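Local coordinates for protein inositol dehydrogenase (PDB 4MKX) that probably oxidises scyllo-inositol with NAD as a Rossmann-fold dehydrogenase of the Gfo/Idh/MocA family, at residues K44-T49 / V65-E70; F143-R148 / F303-L308; E210-W215 / I350-S355. All coordinates share one frame; numbering follows the deposited sequence.

How the interactions relate
The three contacts sit in different parts of the chain. Interaction 1 lies at one margin of the parallel, nucleotide-binding type of sheet, interaction 2 about 12 Å from the chain's centre, where the starts of helices 145-155 and 304-319 meet, and interaction 3 at one margin of the mixed sheet. The centres of interactions 1 and 3 are about 42 Å apart, on opposite sides of the chain's centre, while that of interaction 2 is about 27 Å from the first and about 29 Å from the third. None touches another. Interaction 1 closes before the others open, whereas the segments of interactions 2 and 3 alternate along the sequence. The Thr49 side chain lies near, without touching, Gly24, Gly26 and Gly29, whose spacing fits a Rossmann-type dinucleotide-binding turn.

Interaction 1 of 3, residues K44-T49 / V65-E70; sequences KLQAAT and VEEVFE
Ala47, Ala48 and Thr49 pair in parallel with Glu67, Val68 and Phe69, the two short strand axes running 17° apart and 4.8 Å from each other at their closest. Three backbone bonds hold this register: Glu67 N to Gln46 O, Ala48 N to Glu67 O, and Phe69 N to Ala48 O at 2.9 Å. On the side of Ala47, the Gln46 side chain starts away from the partner strand but bends at chi2, which turns CD back toward it. Its NE2 then donates to Glu67 OE2 at 2.8 Å, almost straight at 169°. OE2 lies close to the amide plane of Gln46, although the carboxylate itself is turned 74° from it; the N-H comes in on the anti side of OE2, tilted out of the carboxylate plane. Asp80 N also donates to OE2, giving that oxygen two donors. Farther along this face, Phe69 presents its ring edge to Ala47, with CE1 4.0 Å from CB, while Met75 of helix 72-78 touches both residues. Val65 fits from the other side, its CG2 3.6 Å from Leu45 CD2 and its CG1 against Gln46 O. At the margin, Lys44 NZ and Glu66 OE2 form a weak salt bridge of 3.3 Å. This is the outer strand pair of a beta-alpha-beta unit through helix 53-63; the two donors on OE2 would favour a charged Glu67, whereas the long Lys44 bridge probably contributes less.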
# COMPACT_ATOMS: atom_id res chain seq x y z
N LYS A 44 36.07 -2.74 -21.03
CA LYS A 44 37.17 -3.04 -20.15
C LYS A 44 37.57 -1.75 -19.46
O LYS A 44 37.70 -0.72 -20.11
CB LYS A 44 38.34 -3.56 -20.98
CG LYS A 44 39.62 -3.79 -20.22
CD LYS A 44 40.69 -4.34 -21.15
CE LYS A 44 42.03 -4.47 -20.46
NZ LYS A 44 41.94 -5.26 -19.20
N LEU A 45 37.76 -1.79 -18.14
CA LEU A 45 38.31 -0.63 -17.45
C LEU A 45 39.83 -0.70 -17.57
O LEU A 45 40.48 -1.49 -16.90
CB LEU A 45 37.88 -0.58 -15.98
CG LEU A 45 38.19 0.75 -15.29
CD1 LEU A 45 37.37 1.87 -15.89
CD2 LEU A 45 37.95 0.65 -13.80
N GLN A 46 40.37 0.15 -18.44
CA GLN A 46 41.77 0.07 -18.85
C GLN A 46 42.65 1.02 -18.03
O GLN A 46 43.78 0.68 -17.67
CB GLN A 46 41.88 0.42 -20.33
CG GLN A 46 43.31 0.60 -20.82
CD GLN A 46 44.05 -0.72 -20.97
OE1 GLN A 46 43.46 -1.79 -20.86
NE2 GLN A 46 45.34 -0.63 -21.24
N ALA A 47 42.13 2.20 -17.75
CA ALA A 47 42.93 3.24 -17.11
C ALA A 47 42.13 4.00 -16.07
O ALA A 47 40.90 4.09 -16.16
CB ALA A 47 43.48 4.19 -18.16
N ALA A 48 42.83 4.55 -15.08
CA ALA A 48 42.21 5.40 -14.06
C ALA A 48 43.12 6.59 -13.79
O ALA A 48 44.35 6.46 -13.82
CB ALA A 48 41.97 4.61 -12.78
N THR A 49 42.51 7.75 -13.54
CA THR A 49 43.24 8.95 -13.14
C THR A 49 42.77 9.40 -11.77
O THR A 49 41.56 9.51 -11.54
CB THR A 49 43.01 10.12 -14.11
OG1 THR A 49 43.57 9.79 -15.39
CG2 THR A 49 43.65 11.41 -13.60
N VAL A 65 43.08 -2.63 -12.96
CA VAL A 65 43.33 -1.60 -13.95
C VAL A 65 44.81 -1.60 -14.31
O VAL A 65 45.66 -1.63 -13.42
CB VAL A 65 42.91 -0.21 -13.42
CG1 VAL A 65 43.52 0.90 -14.26
CG2 VAL A 65 41.40 -0.10 -13.39
N GLU A 66 45.11 -1.58 -15.60
CA GLU A 66 46.50 -1.67 -16.07
C GLU A 66 47.29 -0.36 -16.01
O GLU A 66 48.44 -0.35 -15.58
CB GLU A 66 46.53 -2.26 -17.47
CG GLU A 66 46.18 -3.73 -17.50
CD GLU A 66 45.99 -4.27 -18.90
OE1 GLU A 66 46.57 -3.70 -19.85
OE2 GLU A 66 45.24 -5.26 -19.06
N GLU A 67 46.68 0.74 -16.46
CA GLU A 67 47.38 2.02 -16.53
C GLU A 67 46.82 3.03 -15.54
O GLU A 67 45.64 3.34 -15.58
CB GLU A 67 47.26 2.59 -17.94
CG GLU A 67 47.69 1.66 -19.06
CD GLU A 67 47.50 2.27 -20.43
OE1 GLU A 67 48.33 3.10 -20.83
OE2 GLU A 67 46.52 1.91 -21.11
N VAL A 68 47.65 3.52 -14.63
CA VAL A 68 47.21 4.57 -13.71
C VAL A 68 47.92 5.90 -14.02
O VAL A 68 49.06 5.91 -14.49
CB VAL A 68 47.40 4.19 -12.23
CG1 VAL A 68 46.41 3.09 -11.84
CG2 VAL A 68 48.82 3.73 -11.97
N PHE A 69 47.22 7.00 -13.78
CA PHE A 69 47.74 8.34 -14.07
C PHE A 69 47.41 9.30 -12.94
O PHE A 69 46.42 9.13 -12.23
CB PHE A 69 47.14 8.86 -15.38
CG PHE A 69 47.48 8.02 -16.58
CD1 PHE A 69 46.70 6.92 -16.92
CD2 PHE A 69 48.59 8.32 -17.35
CE1 PHE A 69 47.02 6.14 -18.02
CE2 PHE A 69 48.92 7.55 -18.46
CZ PHE A 69 48.14 6.46 -18.80
N GLU A 70 48.27 10.31 -12.77
CA GLU A 70 48.05 11.36 -11.78
C GLU A 70 47.43 12.58 -12.46
O GLU A 70 46.90 13.47 -11.79
CB GLU A 70 49.37 11.75 -11.11
CG GLU A 70 49.96 10.71 -10.17
CD GLU A 70 50.66 9.57 -10.90
OE1 GLU A 70 51.24 9.81 -11.99
OE2 GLU A 70 50.63 8.43 -10.38

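Interaction 2 of 3, residues F143-R148 / F303-L308; sequences FDDSYR and FAQAFL
Gln305 bridges the start of helix 145-155 with both ends of its amide: NE2 donates to Phe143 O and OE1 accepts from Asp145 N, each at 2.9 Å. CG stands anti to the backbone N, and a bend at chi2 (-96°) places CD close to Asp145. The amide lies stacked on the Asp145 carboxylate, their planes 10° apart and Gln305 OE1 3.3 Å from Asp145 CG. That carboxylate is in turn held by Arg148, whose NH2 donates to Asp145 OD1 at 2.7 Å in the guanidinium plane. Phe143 O sits over the centre of the guanidinium, 3.0 Å above its plane, and Ser309 adds a further bond to Gln305 NE2. Beside this polar group, Ala306 CB packs on Asp144 CA at 3.9 Å. Asp144 has CG anti to its backbone N; OD2 accepts from Tyr147 N at 3.1 Å and weakly from Ser146 N, while OD1 takes a water that itself accepts from Ala306 N, and forms a salt bridge with Arg302. The ring of Phe303 stands 79° from that carboxylate and turns an edge to Tyr147 CE2. Tyr147 OH bonds to Thr263, and Ser146 OG bonds to Leu282 of a neighbouring subunit. Asp144 is thus a classic N-cap of helix 145-155, and the Gln305 amide and Ala306 join that cap to the first turn of helix 304-319.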
# COMPACT_ATOMS: atom_id res chain seq x y z
N PHE A 143 17.15 6.15 -17.35
CA PHE A 143 17.35 4.72 -17.57
C PHE A 143 16.74 3.83 -16.50
O PHE A 143 16.83 2.61 -16.58
CB PHE A 143 18.85 4.42 -17.70
CG PHE A 143 19.45 5.02 -18.92
CD1 PHE A 143 19.94 6.32 -18.89
CD2 PHE A 143 19.50 4.31 -20.10
CE1 PHE A 143 20.49 6.89 -20.02
CE2 PHE A 143 20.05 4.87 -21.23
CZ PHE A 143 20.53 6.16 -21.19
N ASP A 144 16.09 4.45 -15.53
CA ASP A 144 15.49 3.70 -14.43
C ASP A 144 14.20 3.04 -14.91
O ASP A 144 13.40 3.69 -15.59
CB ASP A 144 15.18 4.66 -13.28
CG ASP A 144 14.44 3.99 -12.16
OD1 ASP A 144 15.06 3.20 -11.41
OD2 ASP A 144 13.24 4.26 -11.99
N ASP A 145 14.00 1.77 -14.55
CA ASP A 145 12.85 1.02 -15.02
C ASP A 145 11.53 1.68 -14.67
O ASP A 145 10.62 1.71 -15.50
CB ASP A 145 12.88 -0.42 -14.51
CG ASP A 145 13.87 -1.30 -15.25
OD1 ASP A 145 14.27 -0.95 -16.39
OD2 ASP A 145 14.22 -2.36 -14.70
N SER A 146 11.40 2.22 -13.46
CA SER A 146 10.12 2.81 -13.07
C SER A 146 9.85 4.13 -13.81
O SER A 146 8.73 4.39 -14.26
CB SER A 146 10.00 2.97 -11.54
OG SER A 146 10.01 1.70 -10.91
N TYR A 147 10.87 4.97 -13.93
CA TYR A 147 10.74 6.20 -14.70
C TYR A 147 10.41 5.92 -16.16
O TYR A 147 9.59 6.61 -16.75
CB TYR A 147 12.00 7.08 -14.61
CG TYR A 147 12.03 7.94 -13.36
CD1 TYR A 147 11.37 9.16 -13.31
CD2 TYR A 147 12.67 7.50 -12.21
CE1 TYR A 147 11.38 9.93 -12.16
CE2 TYR A 147 12.67 8.25 -11.05
CZ TYR A 147 12.03 9.48 -11.03
OH TYR A 147 12.03 10.25 -9.88
N ARG A 148 11.06 4.90 -16.74
CA ARG A 148 10.80 4.53 -18.13
C ARG A 148 9.38 4.02 -18.32
O ARG A 148 8.75 4.33 -19.33
CB ARG A 148 11.82 3.51 -18.65
CG ARG A 148 13.16 4.15 -18.99
CD ARG A 148 14.11 3.19 -19.73
NE ARG A 148 14.46 2.02 -18.93
CZ ARG A 148 15.59 1.32 -19.04
NH1 ARG A 148 16.52 1.66 -19.92
NH2 ARG A 148 15.79 0.26 -18.27
N PHE A 303 19.29 3.42 -7.19
CA PHE A 303 19.52 3.57 -8.62
C PHE A 303 20.55 2.62 -9.19
O PHE A 303 21.09 2.86 -10.26
CB PHE A 303 19.84 5.03 -8.97
CG PHE A 303 18.64 5.94 -8.87
CD1 PHE A 303 17.56 5.76 -9.73
CD2 PHE A 303 18.58 6.95 -7.92
CE1 PHE A 303 16.44 6.58 -9.65
CE2 PHE A 303 17.47 7.77 -7.83
CZ PHE A 303 16.39 7.58 -8.69
N ALA A 304 20.77 1.50 -8.50
CA ALA A 304 21.73 0.51 -8.98
C ALA A 304 21.49 0.08 -10.42
O ALA A 304 22.42 0.03 -11.23
CB ALA A 304 21.73 -0.70 -8.05
N GLN A 305 20.24 -0.26 -10.72
CA GLN A 305 19.86 -0.69 -12.06
C GLN A 305 20.06 0.41 -13.09
O GLN A 305 20.55 0.15 -14.19
CB GLN A 305 18.39 -1.16 -12.06
CG GLN A 305 17.83 -1.44 -13.46
CD GLN A 305 17.06 -0.26 -14.04
OE1 GLN A 305 16.15 0.28 -13.40
NE2 GLN A 305 17.44 0.16 -15.24
N ALA A 306 19.69 1.64 -12.73
CA ALA A 306 19.81 2.76 -13.66
C ALA A 306 21.25 3.06 -14.02
O ALA A 306 21.55 3.40 -15.16
CB ALA A 306 19.15 4.00 -13.08
N PHE A 307 22.15 2.94 -13.05
CA PHE A 307 23.57 3.15 -13.34
C PHE A 307 24.09 2.12 -14.35
O PHE A 307 24.76 2.48 -15.31
CB PHE A 307 24.42 3.10 -12.06
CG PHE A 307 24.24 4.29 -11.17
CD1 PHE A 307 24.31 5.58 -11.69
CD2 PHE A 307 23.98 4.13 -9.81
CE1 PHE A 307 24.13 6.69 -10.86
CE2 PHE A 307 23.80 5.23 -8.98
CZ PHE A 307 23.88 6.51 -9.51
N LEU A 308 23.79 0.85 -14.11
CA LEU A 308 24.21 -0.21 -15.02
C LEU A 308 23.63 0.01 -16.42
O LEU A 308 24.35 -0.13 -17.41
CB LEU A 308 23.79 -1.59 -14.48
CG LEU A 308 24.67 -2.14 -13.37
CD1 LEU A 308 23.94 -3.21 -12.57
CD2 LEU A 308 25.96 -2.70 -13.97
O HOH W 1 17.51 2.02 -10.72

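Interaction 3 of 3, residues E210-W215 / I350-S355; sequences EIDKVW and IVQVAS
Lys213 and Gln352 lie side by side, pointing the same way, as the non-hydrogen-bonded pair of a short antiparallel pairing. Asp212 also runs alongside Gln352, with its carboxylate plane turned 74° from the amide. Lys213 CG sits between the backbone N and the carbonyl carbon (chi1 54°), and its side chain crosses Ile350 obliquely; CB is 3.9 Å from Ile350 CG2. On the opposite face, Val214 and Val353 cross at about a right angle, CG1 of the former meeting CG2 of the latter at 4.1 Å. Val353 CG2 also touches Ile211 CG2 at 3.8 Å, in an oblique crossing. Helix 328-347 lies against this face, with Leu341 on Val214 and Lys336 on Val353. The pairing adds strand 351-352 to the margin of the mixed sheet of the Gfo/Idh/MocA C-terminal domain, next to strand 211-219. Val214 and Val351 exchange two backbone bonds, Val351 N to Val214 O measuring 2.9 Å, and Val353 N gives Asp212 O a nearly straight bond of 2.8 Å at 173°. A water also donates to Asp212 O and accepts from Ala354 N. Asp212 and Lys213 both face Gln240 in a classic beta bulge, which puts these consecutive residues opposite one residue of strand 234-241. Beyond it, Trp215 CB lies 4.2 Å from Ile350 CG1; NE1 is bonded to Asn348 OD1, and Trp215 of a neighbouring subunit packs on Lys213, Trp215 and Ile350.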
# COMPACT_ATOMS: atom_id res chain seq x y z
N GLU A 210 10.31 23.95 -21.64
CA GLU A 210 11.33 24.61 -20.81
C GLU A 210 10.70 25.33 -19.61
O GLU A 210 9.51 25.62 -19.61
CB GLU A 210 12.14 25.65 -21.60
CG GLU A 210 12.95 25.11 -22.78
CD GLU A 210 13.83 23.93 -22.42
OE1 GLU A 210 14.52 23.98 -21.37
OE2 GLU A 210 13.85 22.97 -23.21
N ILE A 211 11.53 25.62 -18.61
CA ILE A 211 11.07 26.33 -17.40
C ILE A 211 11.20 27.84 -17.61
O ILE A 211 12.27 28.33 -18.00
CB ILE A 211 11.89 25.91 -16.17
CG1 ILE A 211 11.70 24.40 -15.91
CG2 ILE A 211 11.48 26.72 -14.94
CD1 ILE A 211 12.88 23.74 -15.24
N ASP A 212 10.13 28.58 -17.33
CA ASP A 212 10.10 30.02 -17.57
C ASP A 212 10.50 30.82 -16.34
O ASP A 212 11.50 31.52 -16.34
CB ASP A 212 8.71 30.46 -18.05
CG ASP A 212 8.67 31.94 -18.44
OD1 ASP A 212 9.71 32.48 -18.85
OD2 ASP A 212 7.59 32.54 -18.33
N LYS A 213 9.71 30.73 -15.27
CA LYS A 213 10.06 31.47 -14.07
C LYS A 213 9.89 30.64 -12.82
O LYS A 213 9.11 29.70 -12.81
CB LYS A 213 9.29 32.79 -13.97
CG LYS A 213 7.80 32.65 -14.06
CD LYS A 213 7.13 34.02 -14.02
CE LYS A 213 7.32 34.77 -15.32
NZ LYS A 213 6.83 36.18 -15.23
N VAL A 214 10.67 30.97 -11.80
CA VAL A 214 10.74 30.18 -10.58
C VAL A 214 10.78 31.07 -9.34
O VAL A 214 11.22 32.22 -9.39
CB VAL A 214 12.01 29.30 -10.56
CG1 VAL A 214 12.09 28.42 -11.79
CG2 VAL A 214 13.26 30.15 -10.46
N TRP A 215 10.29 30.53 -8.23
CA TRP A 215 10.52 31.13 -6.92
C TRP A 215 10.93 29.97 -6.04
O TRP A 215 10.39 28.87 -6.17
CB TRP A 215 9.24 31.79 -6.38
CG TRP A 215 9.41 32.45 -5.04
CD1 TRP A 215 10.49 33.16 -4.60
CD2 TRP A 215 8.46 32.47 -3.97
NE1 TRP A 215 10.27 33.62 -3.32
CE2 TRP A 215 9.03 33.19 -2.90
CE3 TRP A 215 7.18 31.93 -3.80
CZ2 TRP A 215 8.36 33.41 -1.70
CZ3 TRP A 215 6.51 32.14 -2.60
CH2 TRP A 215 7.11 32.88 -1.56
N ILE A 350 10.75 36.15 -7.60
CA ILE A 350 10.59 35.38 -8.83
C ILE A 350 11.73 35.71 -9.80
O ILE A 350 12.06 36.88 -10.01
CB ILE A 350 9.22 35.67 -9.47
CG1 ILE A 350 8.09 35.16 -8.57
CG2 ILE A 350 9.11 35.02 -10.83
CD1 ILE A 350 6.76 35.80 -8.88
N VAL A 351 12.34 34.68 -10.35
CA VAL A 351 13.44 34.86 -11.31
C VAL A 351 13.06 34.22 -12.64
O VAL A 351 12.51 33.12 -12.66
CB VAL A 351 14.73 34.26 -10.76
CG1 VAL A 351 15.83 34.26 -11.83
CG2 VAL A 351 15.18 35.03 -9.55
N GLN A 352 13.34 34.90 -13.76
CA GLN A 352 13.11 34.32 -15.08
C GLN A 352 14.37 33.57 -15.48
O GLN A 352 15.47 34.11 -15.39
CB GLN A 352 12.79 35.40 -16.12
CG GLN A 352 11.49 36.16 -15.85
CD GLN A 352 10.57 36.21 -17.07
OE1 GLN A 352 10.43 35.23 -17.80
NE2 GLN A 352 9.93 37.36 -17.28
N VAL A 353 14.20 32.31 -15.89
CA VAL A 353 15.33 31.43 -16.15
C VAL A 353 16.20 31.94 -17.31
O VAL A 353 17.43 31.89 -17.24
CB VAL A 353 14.87 30.00 -16.43
CG1 VAL A 353 16.06 29.12 -16.78
CG2 VAL A 353 14.15 29.43 -15.22
N ALA A 354 15.56 32.44 -18.36
CA ALA A 354 16.28 32.87 -19.56
C ALA A 354 17.20 34.06 -19.33
O ALA A 354 17.98 34.43 -20.22
CB ALA A 354 15.30 33.16 -20.69
N SER A 355 17.13 34.67 -18.15
CA SER A 355 17.92 35.87 -17.84
C SER A 355 19.20 35.57 -17.05
O SER A 355 19.36 34.50 -16.45
CB SER A 355 17.08 36.90 -17.09
OG SER A 355 16.97 36.55 -15.73
O HOH W 2 12.75 32.37 -18.82